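Local atomic coordinates of 3-oxoacyl-(Acyl-carrier protein) synthase (Burkholderia xenovorans, PDB entry 4EFI), a protein that probably catalyses the condensation that makes 3-oxoacyl-[acyl-carrier protein], as beta-ketoacyl synthase III-type enzymes of the thiolase superfamily do. Residues Gly155-Lys160 and Phe173-Thr178; Thr64-Leu69 and Phe93-Pro98; Leu12-Ala17 and Ala189-Ile194; Ala17-Val22 and Leu137-Ile142; Asp260-Asp265 and Gly285-Arg290. All coordinates share one frame; numbering follows the deposited sequence.

Contact 1 of 5, residues Gly155-Lys160 and Phe173-Thr178; sequences GDTISK and FGDAGT
Ser159 holds the carboxylate of Asp175 with two bonds, one to each oxygen, just beyond an antiparallel strand pair of a thiolase-type fold. The hydroxyl OG of Ser159 donates to Asp175 OD2 over a short 2.5 Å, and the backbone N of Ser159 reaches OD1 of Asp175 at 3.1 Å in a nearly straight line. Each carboxylate oxygen uses its syn lone pair, so the group is met squarely from its open end. The torsions suit this: Ser159 OG sits between its own N and carbonyl carbon (chi1 70°), on the side facing the acid. Ala60 N is a second donor to Asp175 OD2.

In the pair itself, strands 149-156 and 176-184 run side by side. Asp156 N donates to Ala176 O at 3.0 Å, while the return bond from Ala176 N to Asp156 O is weak. At the next pair, Gly155 with Gly177, the CA atoms come to 3.8 Å, and Gly155 has no room for a CB against Gly177 CA. Past the pair the strands part, and a water takes the N-H of Ile158 and donates to Gly174 O. The carboxylate of Asp156 turns off elsewhere, to Ser302 OG and to Gln96 and Thr97.

Packing follows the polar core. Thr157 lays CB against the Asp175 carboxylate carbon CG at 3.8 Å. Farther out, Ile158 CG2 lies over one face of the Phe173 ring in a CH-pi contact, 3.9 Å from the ring centroid and 20° off the normal, toward the CG side.

Contact 2 of 5, residues Thr64-Leu69 and Phe93-Pro98; sequences TSAGDL and FVSQTP
Ala66, in the first turn of helix 66-81, sets its CB against three side chains from the end of strand 90-94 and the loop after it. It lies 3.7 Å from Thr97 OG1 and 3.8 Å from Ser95 OG, and it also meets the rim of Phe93 near the ring plane, at CZ. Phe93 CG is anti to the backbone N (chi1 179°); at the far end of the ring, CZ comes within 4.0 Å of Gly67 N.

The two hydroxyls that touch the methyl are already engaged. Ser95 OG, likewise anti to its backbone N (chi1 -177°), accepts from Thr97 N at 3.0 Å and so closes an ST turn. It also bonds to Gly155 O on the neighbouring strand. Thr97 OG1 lies between its backbone N and carbonyl carbon (chi1 51°), with CG2 beside the N, and is held by Asp156 OD1.

At the other segment the helix begins with a capping box. Ser65, the N-cap residue, accepts from Asp68 N through OG. In return Ser65 N donates to Asp68 OD2 at 2.9 Å, approaching from above the carboxylate plane.

No direct hydrogen bond joins the segments; water does so instead. One water accepts from Ala66 N, another from Gly67 N, and both donate to Thr97 O, each at 2.8 Å from that oxygen. The first amides of the helix thus reach a loop carbonyl through two waters. The partial positive charge of the helix end would probably polarise that C=O, while the methyl and the ring supply a small apolar touch beside it.

Contact 3 of 5, residues Leu12-Ala17 and Ala189-Ile194; sequences LRTQGA and AAAHFI. With FMT (formic acid), chain D.
Leu12 and Phe193 exchange backbone hydrogen bonds in both directions, as do Thr14 and Ala191 two residues along, making an antiparallel pair between strands 10-15 and 190-197. All four bonds are close to 2.9 Å, the shortest being Leu12 N to Phe193 O at 2.8 Å. CA-H...O contacts run between them, among them Arg13 CA to Ala191 O at 3.3 Å.

On the face bearing Leu12, Thr14, Ala191 and Phe193, Leu12 CB lies 4.2 Å from Phe193 CB. The hydroxyl of Thr14, placed between its own N and carbonyl carbon (chi1 64°), meets the Phe193 ring at its edge, in plane, with OG1 3.5 Å from CE1. The same OG1 also touches the methyl of Ala191.

On the face of Arg13 and His192 the contacts are more open to solvent. These two side chains lie side by side and point the same way, with guanidinium and imidazole planes 87° apart. Ala190 CB sits over one face of the guanidinium toward its rim, 3.6 Å from NH2, and Arg13 NH2 bonds weakly to Gln15 OE1.

Water and a formic acid, probably from the crystallisation liquor, add to this. A water in the imidazole plane, at its edge, bonds to His192 ND1 and donates to Leu12 O; formic acid O1 accepts from Gly16 N at 2.8 Å.

Strand 10-15 is outermost in its sheet within this chain, and strand 335-343 flanks strand 190-197 on the other side. Helix 130-143 packs beneath Thr14 and Phe193, where Trp136 meets the Phe193 ring edge-to-face, while Ile194 faces helix 235-257.

Contact 4 of 5, residues Ala17-Val22 and Leu137-Ile142; sequences ARIAGV and LGMNLI
Ala17, at the start of strand 17-26, comes nearest to Met139 of helix 130-143, with 5.5 Å between their CA atoms; the axes of 17-22 and 137-142 are 8.3 Å apart at closest, their directions 126° apart.

The methyl of Ala17 fits between two helix residues one turn apart. On one side it touches Met139 CG, on the other Ile142 CG2, both at 3.8 Å from Ala17 CB. In the Met139 side chain chi2 (-166°) places SD, and the extended chi3 (166°) sets CE against Ala17 O and Ile19. There CE lies 3.8 Å from Ala17 O and 4.1 Å from Ile19 CG1, whose side chain it crosses at a slant. No hydrogen bond passes between helix and strand; the contact is largely one of apolar side chains, with Met139 CE also resting on strand backbone.

Met139 and Ile142 each have a further neighbour: Met139 reaches Leu341 of strand 335-343, whereas Ile142 rests on Leu182 and Thr184 of strand 176-184. Helix 130-143 is thus held between the two sheets, the layered helix-between-sheets packing characteristic of the thiolase fold.

Contact 5 of 5, residues Asp260-Asp265 and Gly285-Arg290; sequences DKDSYD and GLPAER
Lys261 reaches over Leu286 to the carbonyl of Gly285, and this end of the contact is the more closely packed. Its chain bends at chi3 (-66°), where CE turns, and NZ donates to Gly285 O at 3.0 Å from above the carbonyl plane. Lower in the same chain, Lys261 CD rests 4.0 Å from Leu286 CD2. Leu286 is buried and continues inward onto Phe267 and Phe269 of strand 266-269, while Tyr264 packs on helix 235-257. Gly285 ends helix 274-283 in a Schellman motif, so the ammonium lies beside a helix C-terminus.

The other end is looser and more polar. Asp262 and Arg290 cross at about a right angle, and their salt bridge is weak: Arg290 NH1 stands 3.3 Å from Asp262 OD1, with a bent N-H...O angle of 130°. Arg290 is bound more firmly by its own neighbour, since NE and NH2 both grip Glu289 OE2, the second at 2.8 Å, in the guanidinium plane. Pro287 CG covers the centre of one face of that guanidinium. A water accepts from Arg290 NH1 at 2.6 Å and donates to Lys261 O and Tyr264 O, bridging the arginine to two backbone carbonyls of 260-265.

Arg290 thus serves two carboxylates and a water from one guanidinium, and its charge probably offsets both acids, whose Asp262 OD1 and Glu289 OE2 stay 6.6 Å apart. The lysine, next to a helix C-terminus, would likewise be expected to sit in a favourable field. Charge and water, more than apolar burial, join these loops.

Overall arrangement
Contacts 1 and 2 are buried and lie side by side on adjoining strands of one sheet; they touch through the Asp156 carboxylate, so the polar network passes from one to the other. Contact 4, also buried, lies farther across that sheet, at strand 17-26, and is almost wholly apolar. It shares Ala17 with contact 3, which belongs to the second sheet, and helix 130-143 packs against both; contact 3 is partly solvent-facing. Contact 5 stands apart near the surface, about 32 Å centre to centre from contact 2, and relies on charges and water. Backbone pairing thus marks contacts 1 and 3, side-chain packing marks contact 4, and contact 2 is joined by water bridges.

Contact 1 of 5, residues Gly155-Lys160 and Phe173-Thr178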
# COMPACT_ATOMS: atom_id res chain seq x y z
N GLY A 155 -0.35 -4.04 5.21
CA GLY A 155 -1.78 -4.30 5.17
C GLY A 155 -2.57 -3.31 6.00
O GLY A 155 -2.02 -2.60 6.84
N ASP A 156 -3.87 -3.29 5.78
CA ASP A 156 -4.73 -2.37 6.51
C ASP A 156 -6.16 -2.88 6.47
O ASP A 156 -6.56 -3.58 5.51
CB ASP A 156 -4.71 -0.97 5.89
CG ASP A 156 -3.99 0.07 6.74
OD1 ASP A 156 -3.88 -0.06 7.97
OD2 ASP A 156 -3.53 1.05 6.13
N THR A 157 -6.94 -2.49 7.46
CA THR A 157 -8.40 -2.66 7.41
C THR A 157 -9.02 -1.27 7.64
O THR A 157 -9.62 -1.00 8.68
CB THR A 157 -8.95 -3.67 8.43
OG1 THR A 157 -8.62 -3.25 9.75
CG2 THR A 157 -8.35 -5.06 8.21
N ILE A 158 -8.86 -0.38 6.67
CA ILE A 158 -9.37 0.98 6.83
C ILE A 158 -10.88 0.99 6.97
O ILE A 158 -11.45 1.95 7.51
CB ILE A 158 -8.96 1.91 5.66
CG1 ILE A 158 -7.44 2.07 5.63
CG2 ILE A 158 -9.68 3.27 5.72
CD1 ILE A 158 -6.83 2.61 6.90
N SER A 159 -11.57 -0.05 6.52
CA SER A 159 -13.02 -0.10 6.70
C SER A 159 -13.42 0.10 8.17
O SER A 159 -14.51 0.64 8.44
CB SER A 159 -13.60 -1.42 6.17
OG SER A 159 -13.22 -2.46 7.02
N LYS A 160 -12.55 -0.26 9.10
CA LYS A 160 -12.85 -0.19 10.52
C LYS A 160 -12.80 1.24 11.07
O LYS A 160 -13.14 1.48 12.23
CB LYS A 160 -11.88 -1.08 11.30
CG LYS A 160 -12.00 -2.58 11.04
CD LYS A 160 -11.04 -3.34 11.97
CE LYS A 160 -10.72 -4.74 11.49
NZ LYS A 160 -11.83 -5.67 11.80
N PHE A 173 -13.13 2.78 0.37
CA PHE A 173 -12.10 1.92 0.96
C PHE A 173 -12.49 0.45 1.06
O PHE A 173 -13.62 0.10 1.44
CB PHE A 173 -11.69 2.44 2.34
CG PHE A 173 -10.96 3.75 2.29
CD1 PHE A 173 -9.64 3.80 1.87
CD2 PHE A 173 -11.58 4.93 2.64
CE1 PHE A 173 -8.95 5.03 1.82
CE2 PHE A 173 -10.91 6.14 2.58
CZ PHE A 173 -9.61 6.18 2.17
N GLY A 174 -11.51 -0.39 0.77
CA GLY A 174 -11.58 -1.82 0.99
C GLY A 174 -10.40 -2.26 1.83
O GLY A 174 -9.50 -1.45 2.13
N ASP A 175 -10.39 -3.54 2.20
CA ASP A 175 -9.38 -4.09 3.09
C ASP A 175 -8.52 -5.15 2.40
O ASP A 175 -9.02 -5.92 1.58
CB ASP A 175 -10.06 -4.72 4.31
CG ASP A 175 -10.84 -3.71 5.13
OD1 ASP A 175 -10.54 -2.51 5.04
OD2 ASP A 175 -11.74 -4.13 5.88
N ALA A 176 -7.23 -5.14 2.68
CA ALA A 176 -6.33 -6.19 2.21
C ALA A 176 -5.08 -6.26 3.08
O ALA A 176 -4.69 -5.27 3.70
CB ALA A 176 -5.94 -5.93 0.77
N GLY A 177 -4.44 -7.42 3.10
CA GLY A 177 -3.15 -7.60 3.75
C GLY A 177 -2.21 -8.33 2.81
O GLY A 177 -2.66 -9.15 2.01
N THR A 178 -0.92 -8.04 2.89
CA THR A 178 0.03 -8.64 1.95
C THR A 178 1.32 -8.99 2.66
O THR A 178 1.67 -8.43 3.71
CB THR A 178 0.35 -7.69 0.78
OG1 THR A 178 1.18 -6.60 1.22
CG2 THR A 178 -0.92 -7.15 0.15
O HOH W 1 -7.66 -1.00 4.15

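Contact 2 of 5, residues Thr64-Leu69 and Phe93-Pro98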
# COMPACT_ATOMS: atom_id res chain seq x y z
N THR A 64 -11.23 -10.10 12.22
CA THR A 64 -10.14 -10.13 11.26
C THR A 64 -9.42 -8.78 11.21
O THR A 64 -10.01 -7.75 10.88
CB THR A 64 -10.65 -10.42 9.84
OG1 THR A 64 -11.30 -11.71 9.83
CG2 THR A 64 -9.56 -10.44 8.82
N SER A 65 -8.14 -8.81 11.51
CA SER A 65 -7.31 -7.60 11.49
C SER A 65 -6.36 -7.63 10.30
O SER A 65 -6.17 -8.65 9.64
CB SER A 65 -6.50 -7.49 12.78
OG SER A 65 -5.50 -8.49 12.79
N ALA A 66 -5.68 -6.50 10.10
CA ALA A 66 -4.62 -6.40 9.10
C ALA A 66 -3.53 -7.42 9.40
O ALA A 66 -3.02 -8.08 8.50
CB ALA A 66 -4.05 -4.99 9.08
N GLY A 67 -3.19 -7.58 10.68
CA GLY A 67 -2.24 -8.59 11.08
C GLY A 67 -2.67 -9.99 10.66
O GLY A 67 -1.84 -10.84 10.29
N ASP A 68 -3.95 -10.29 10.82
CA ASP A 68 -4.44 -11.62 10.43
C ASP A 68 -4.31 -11.83 8.92
O ASP A 68 -3.94 -12.92 8.46
CB ASP A 68 -5.92 -11.80 10.80
CG ASP A 68 -6.20 -11.81 12.29
OD1 ASP A 68 -5.35 -12.33 13.07
OD2 ASP A 68 -7.28 -11.31 12.67
N LEU A 69 -4.66 -10.82 8.14
CA LEU A 69 -4.57 -10.91 6.69
C LEU A 69 -3.14 -11.10 6.26
O LEU A 69 -2.84 -11.93 5.39
CB LEU A 69 -5.15 -9.65 6.03
CG LEU A 69 -6.64 -9.39 6.27
CD1 LEU A 69 -7.06 -8.02 5.74
CD2 LEU A 69 -7.49 -10.48 5.63
N PHE A 93 6.19 -4.70 9.78
CA PHE A 93 4.73 -4.58 9.64
C PHE A 93 4.37 -3.12 9.42
O PHE A 93 4.51 -2.28 10.32
CB PHE A 93 4.04 -5.13 10.91
CG PHE A 93 2.52 -5.05 10.88
CD1 PHE A 93 1.78 -5.73 9.94
CD2 PHE A 93 1.83 -4.30 11.82
CE1 PHE A 93 0.38 -5.67 9.94
CE2 PHE A 93 0.45 -4.22 11.81
CZ PHE A 93 -0.27 -4.92 10.89
N VAL A 94 3.94 -2.81 8.20
CA VAL A 94 3.53 -1.46 7.82
C VAL A 94 2.02 -1.45 7.76
O VAL A 94 1.42 -2.21 6.97
CB VAL A 94 4.11 -1.07 6.47
CG1 VAL A 94 3.63 0.34 6.08
CG2 VAL A 94 5.63 -1.15 6.53
N SER A 95 1.41 -0.62 8.60
CA SER A 95 -0.03 -0.60 8.74
C SER A 95 -0.45 0.60 9.57
O SER A 95 0.33 1.11 10.38
CB SER A 95 -0.52 -1.85 9.43
OG SER A 95 -1.94 -1.91 9.53
N GLN A 96 -1.69 1.04 9.38
CA GLN A 96 -2.31 2.04 10.22
C GLN A 96 -3.36 1.42 11.16
O GLN A 96 -3.99 2.15 11.92
CB GLN A 96 -2.96 3.10 9.34
CG GLN A 96 -1.95 3.79 8.45
CD GLN A 96 -2.56 4.66 7.39
OE1 GLN A 96 -2.33 5.85 7.36
NE2 GLN A 96 -3.32 4.05 6.51
N THR A 97 -3.53 0.10 11.09
CA THR A 97 -4.58 -0.59 11.83
C THR A 97 -4.04 -1.79 12.61
O THR A 97 -4.47 -2.93 12.41
CB THR A 97 -5.79 -0.92 10.92
OG1 THR A 97 -5.35 -1.60 9.72
CG2 THR A 97 -6.53 0.36 10.54
N PRO A 98 -3.08 -1.54 13.50
CA PRO A 98 -2.48 -2.62 14.28
C PRO A 98 -3.46 -3.28 15.28
O PRO A 98 -4.45 -2.67 15.66
CB PRO A 98 -1.37 -1.90 15.03
CG PRO A 98 -1.90 -0.52 15.21
CD PRO A 98 -2.61 -0.22 13.93
O HOH W 2 -6.73 -4.25 11.48
O HOH W 3 -3.56 -5.57 12.68

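Contact 3 of 5, residues Leu12-Ala17 and Ala189-Ile194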
# COMPACT_ATOMS: atom_id res chain seq x y z
N LEU A 12 17.53 7.54 -3.03
CA LEU A 12 18.18 6.40 -2.39
C LEU A 12 18.40 5.30 -3.41
O LEU A 12 17.63 5.16 -4.35
CB LEU A 12 17.30 5.86 -1.26
CG LEU A 12 17.07 6.85 -0.13
CD1 LEU A 12 15.82 6.47 0.66
CD2 LEU A 12 18.30 6.89 0.78
N ARG A 13 19.45 4.52 -3.23
CA ARG A 13 19.80 3.43 -4.14
C ARG A 13 20.20 2.22 -3.31
O ARG A 13 20.96 2.34 -2.34
CB ARG A 13 20.96 3.84 -5.05
CG ARG A 13 21.44 2.74 -5.99
CD ARG A 13 22.83 3.11 -6.54
NE ARG A 13 23.38 2.12 -7.46
CZ ARG A 13 23.96 0.99 -7.07
NH1 ARG A 13 24.04 0.69 -5.78
NH2 ARG A 13 24.45 0.15 -7.98
N THR A 14 19.69 1.05 -3.67
CA THR A 14 20.14 -0.19 -3.05
C THR A 14 20.62 -1.16 -4.13
O THR A 14 20.32 -1.01 -5.32
CB THR A 14 19.04 -0.88 -2.21
OG1 THR A 14 17.96 -1.27 -3.06
CG2 THR A 14 18.49 0.05 -1.17
N GLN A 15 21.42 -2.14 -3.72
CA GLN A 15 21.79 -3.25 -4.56
C GLN A 15 21.99 -4.48 -3.69
O GLN A 15 22.14 -4.36 -2.47
CB GLN A 15 23.04 -2.94 -5.39
CG GLN A 15 24.27 -2.66 -4.61
CD GLN A 15 25.43 -2.26 -5.53
OE1 GLN A 15 25.47 -2.65 -6.70
NE2 GLN A 15 26.35 -1.47 -5.00
N GLY A 16 21.93 -5.65 -4.28
CA GLY A 16 22.18 -6.87 -3.54
C GLY A 16 20.94 -7.50 -2.91
O GLY A 16 21.08 -8.43 -2.12
N ALA A 17 19.75 -7.04 -3.29
CA ALA A 17 18.51 -7.59 -2.77
C ALA A 17 17.45 -7.62 -3.85
O ALA A 17 17.45 -6.76 -4.73
CB ALA A 17 18.00 -6.74 -1.60
N ALA A 189 22.27 -5.61 -10.32
CA ALA A 189 21.08 -4.80 -10.58
C ALA A 189 20.83 -3.84 -9.41
O ALA A 189 20.96 -4.23 -8.24
CB ALA A 189 19.89 -5.70 -10.79
N ALA A 190 20.47 -2.59 -9.71
CA ALA A 190 20.19 -1.60 -8.66
C ALA A 190 18.71 -1.26 -8.56
O ALA A 190 17.99 -1.30 -9.57
CB ALA A 190 20.98 -0.35 -8.90
N ALA A 191 18.26 -0.91 -7.36
CA ALA A 191 16.92 -0.39 -7.15
C ALA A 191 17.05 1.07 -6.73
O ALA A 191 17.96 1.43 -5.99
CB ALA A 191 16.20 -1.18 -6.09
N HIS A 192 16.14 1.91 -7.21
CA HIS A 192 16.14 3.34 -6.91
C HIS A 192 14.84 3.75 -6.25
O HIS A 192 13.76 3.25 -6.61
CB HIS A 192 16.32 4.16 -8.19
CG HIS A 192 17.60 3.88 -8.90
ND1 HIS A 192 18.75 4.59 -8.65
CD2 HIS A 192 17.92 2.95 -9.82
CE1 HIS A 192 19.73 4.11 -9.40
NE2 HIS A 192 19.25 3.11 -10.12
N PHE A 193 14.93 4.66 -5.28
CA PHE A 193 13.79 5.08 -4.48
C PHE A 193 13.88 6.58 -4.24
O PHE A 193 14.97 7.15 -4.18
CB PHE A 193 13.80 4.41 -3.11
CG PHE A 193 13.89 2.92 -3.16
CD1 PHE A 193 15.13 2.28 -3.19
CD2 PHE A 193 12.75 2.13 -3.16
CE1 PHE A 193 15.20 0.89 -3.22
CE2 PHE A 193 12.84 0.75 -3.18
CZ PHE A 193 14.06 0.13 -3.22
N ILE A 194 12.71 7.20 -4.11
CA ILE A 194 12.61 8.60 -3.67
C ILE A 194 11.57 8.65 -2.57
O ILE A 194 10.50 8.03 -2.69
CB ILE A 194 12.22 9.56 -4.81
CG1 ILE A 194 13.23 9.44 -5.96
CG2 ILE A 194 12.13 11.00 -4.27
CD1 ILE A 194 13.00 10.43 -7.10
C FMT D . 21.26 -7.62 -6.92
O1 FMT D . 21.75 -6.51 -6.98
O2 FMT D . 20.04 -7.81 -7.43
O HOH W 4 18.66 6.38 -6.62
O HOH W 5 18.74 -4.34 -6.82

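Contact 4 of 5, residues Ala17-Val22 and Leu137-Ile142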
# COMPACT_ATOMS: atom_id res chain seq x y z
N ALA A 17 19.75 -7.04 -3.29
CA ALA A 17 18.51 -7.59 -2.77
C ALA A 17 17.45 -7.62 -3.85
O ALA A 17 17.45 -6.76 -4.73
CB ALA A 17 18.00 -6.74 -1.60
N ARG A 18 16.55 -8.59 -3.79
CA ARG A 18 15.50 -8.73 -4.78
C ARG A 18 14.20 -9.15 -4.12
O ARG A 18 14.19 -9.79 -3.06
CB ARG A 18 15.88 -9.76 -5.85
CG ARG A 18 16.10 -11.17 -5.33
CD ARG A 18 16.56 -12.16 -6.41
NE ARG A 18 15.46 -12.60 -7.28
CZ ARG A 18 14.60 -13.56 -6.97
NH1 ARG A 18 13.64 -13.88 -7.82
NH2 ARG A 18 14.70 -14.20 -5.82
N ILE A 19 13.09 -8.79 -4.76
CA ILE A 19 11.81 -9.33 -4.39
C ILE A 19 11.78 -10.80 -4.82
O ILE A 19 12.06 -11.13 -5.98
CB ILE A 19 10.66 -8.55 -5.05
CG1 ILE A 19 10.64 -7.12 -4.54
CG2 ILE A 19 9.34 -9.24 -4.78
CD1 ILE A 19 9.65 -6.20 -5.26
N ALA A 20 11.44 -11.67 -3.88
CA ALA A 20 11.40 -13.11 -4.12
C ALA A 20 9.98 -13.67 -4.28
O ALA A 20 9.82 -14.79 -4.77
CB ALA A 20 12.11 -13.83 -2.97
N GLY A 21 8.96 -12.94 -3.85
CA GLY A 21 7.58 -13.41 -3.93
C GLY A 21 6.66 -12.42 -3.27
O GLY A 21 7.12 -11.63 -2.43
N VAL A 22 5.38 -12.43 -3.65
CA VAL A 22 4.38 -11.54 -3.06
C VAL A 22 3.04 -12.29 -2.99
O VAL A 22 2.62 -12.88 -3.98
CB VAL A 22 4.14 -10.27 -3.91
CG1 VAL A 22 3.20 -9.30 -3.18
CG2 VAL A 22 5.43 -9.57 -4.29
N LEU A 137 13.50 -0.05 2.90
CA LEU A 137 14.06 -0.37 4.20
C LEU A 137 14.52 -1.81 4.23
O LEU A 137 15.61 -2.12 4.73
CB LEU A 137 13.05 -0.11 5.31
CG LEU A 137 13.63 -0.34 6.70
CD1 LEU A 137 14.90 0.49 6.94
CD2 LEU A 137 12.57 0.02 7.72
N GLY A 138 13.70 -2.70 3.72
CA GLY A 138 14.07 -4.10 3.69
C GLY A 138 15.29 -4.40 2.86
O GLY A 138 16.17 -5.18 3.24
N MET A 139 15.38 -3.76 1.69
CA MET A 139 16.54 -3.96 0.83
C MET A 139 17.80 -3.36 1.44
O MET A 139 18.88 -3.91 1.30
CB MET A 139 16.29 -3.43 -0.59
CG MET A 139 15.23 -4.21 -1.32
SD MET A 139 15.21 -3.88 -3.09
CE MET A 139 14.19 -5.24 -3.63
N ASN A 140 17.66 -2.24 2.15
CA ASN A 140 18.77 -1.66 2.88
C ASN A 140 19.27 -2.64 3.97
O ASN A 140 20.49 -2.81 4.11
CB ASN A 140 18.36 -0.32 3.49
CG ASN A 140 19.48 0.33 4.28
OD1 ASN A 140 20.20 1.17 3.78
ND2 ASN A 140 19.59 -0.03 5.51
N LEU A 141 18.36 -3.29 4.68
CA LEU A 141 18.77 -4.26 5.71
C LEU A 141 19.61 -5.39 5.07
O LEU A 141 20.61 -5.82 5.63
CB LEU A 141 17.55 -4.88 6.39
CG LEU A 141 16.65 -4.03 7.32
CD1 LEU A 141 15.50 -4.86 7.87
CD2 LEU A 141 17.48 -3.46 8.44
N ILE A 142 19.20 -5.86 3.90
CA ILE A 142 19.91 -6.93 3.24
C ILE A 142 21.25 -6.44 2.70
O ILE A 142 22.28 -7.08 2.91
CB ILE A 142 19.02 -7.52 2.14
CG1 ILE A 142 17.88 -8.30 2.79
CG2 ILE A 142 19.84 -8.43 1.20
CD1 ILE A 142 16.75 -8.66 1.84

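Contact 5 of 5, residues Asp260-Asp265 and Gly285-Arg290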
# COMPACT_ATOMS: atom_id res chain seq x y z
N ASP A 260 14.29 4.27 -20.30
CA ASP A 260 13.27 4.99 -21.05
C ASP A 260 11.88 4.62 -20.57
O ASP A 260 11.60 3.45 -20.27
CB ASP A 260 13.38 4.67 -22.54
N LYS A 261 11.00 5.61 -20.50
CA LYS A 261 9.62 5.43 -20.10
C LYS A 261 8.93 4.26 -20.82
O LYS A 261 8.21 3.48 -20.20
CB LYS A 261 8.86 6.73 -20.37
CG LYS A 261 7.40 6.72 -19.97
CD LYS A 261 6.67 7.97 -20.46
CE LYS A 261 7.18 9.23 -19.79
NZ LYS A 261 6.57 10.46 -20.41
N ASP A 262 9.15 4.11 -22.12
CA ASP A 262 8.45 3.08 -22.88
C ASP A 262 9.04 1.68 -22.72
O ASP A 262 8.50 0.70 -23.25
CB ASP A 262 8.36 3.49 -24.36
CG ASP A 262 7.29 4.55 -24.61
OD1 ASP A 262 6.26 4.53 -23.90
OD2 ASP A 262 7.46 5.39 -25.51
N SER A 263 10.11 1.56 -21.95
CA SER A 263 10.67 0.25 -21.63
C SER A 263 10.19 -0.31 -20.28
O SER A 263 10.59 -1.40 -19.88
CB SER A 263 12.19 0.30 -21.66
OG SER A 263 12.71 0.96 -20.52
N TYR A 264 9.36 0.43 -19.56
CA TYR A 264 8.73 -0.09 -18.35
C TYR A 264 7.56 -1.00 -18.73
O TYR A 264 6.83 -0.72 -19.68
CB TYR A 264 8.21 1.04 -17.47
CG TYR A 264 9.30 1.68 -16.63
CD1 TYR A 264 10.24 2.52 -17.20
CD2 TYR A 264 9.37 1.45 -15.27
CE1 TYR A 264 11.24 3.09 -16.46
CE2 TYR A 264 10.37 2.03 -14.51
CZ TYR A 264 11.28 2.84 -15.10
OH TYR A 264 12.28 3.39 -14.33
N ASP A 265 7.38 -2.06 -17.97
CA ASP A 265 6.27 -2.97 -18.18
C ASP A 265 5.02 -2.48 -17.48
O ASP A 265 3.90 -2.74 -17.93
CB ASP A 265 6.66 -4.38 -17.73
CG ASP A 265 7.72 -4.96 -18.61
OD1 ASP A 265 7.42 -5.20 -19.81
OD2 ASP A 265 8.89 -5.12 -18.19
N GLY A 285 2.43 11.92 -18.49
CA GLY A 285 2.65 11.43 -19.84
C GLY A 285 2.90 9.94 -19.91
O GLY A 285 3.74 9.46 -20.67
N LEU A 286 2.16 9.19 -19.09
CA LEU A 286 2.31 7.76 -19.06
C LEU A 286 1.22 7.11 -19.87
O LEU A 286 0.07 7.53 -19.83
CB LEU A 286 2.24 7.22 -17.63
CG LEU A 286 3.25 7.79 -16.63
CD1 LEU A 286 2.98 7.18 -15.27
CD2 LEU A 286 4.68 7.53 -17.06
N PRO A 287 1.58 6.06 -20.60
CA PRO A 287 0.60 5.32 -21.40
C PRO A 287 -0.39 4.57 -20.51
O PRO A 287 -0.01 3.73 -19.70
CB PRO A 287 1.48 4.37 -22.24
CG PRO A 287 2.76 4.24 -21.44
CD PRO A 287 2.95 5.52 -20.72
N ALA A 288 -1.68 4.86 -20.67
CA ALA A 288 -2.70 4.38 -19.76
C ALA A 288 -2.77 2.85 -19.67
O ALA A 288 -3.03 2.29 -18.61
CB ALA A 288 -4.06 4.95 -20.14
N GLU A 289 -2.50 2.17 -20.77
CA GLU A 289 -2.55 0.71 -20.74
C GLU A 289 -1.45 0.11 -19.86
O GLU A 289 -1.54 -1.03 -19.40
CB GLU A 289 -2.50 0.14 -22.17
CG GLU A 289 -1.12 0.12 -22.82
CD GLU A 289 -0.65 1.45 -23.37
OE1 GLU A 289 -1.33 2.49 -23.24
OE2 GLU A 289 0.45 1.43 -23.96
N ARG A 290 -0.40 0.88 -19.58
CA ARG A 290 0.68 0.40 -18.73
C ARG A 290 0.55 0.91 -17.29
O ARG A 290 1.51 0.85 -16.51
CB ARG A 290 2.01 0.77 -19.32
CG ARG A 290 2.46 -0.28 -20.32
CD ARG A 290 3.49 0.21 -21.31
NE ARG A 290 2.93 0.96 -22.43
CZ ARG A 290 3.69 1.61 -23.32
NH1 ARG A 290 5.00 1.61 -23.17
NH2 ARG A 290 3.14 2.26 -24.34
O HOH W 6 6.04 1.72 -20.74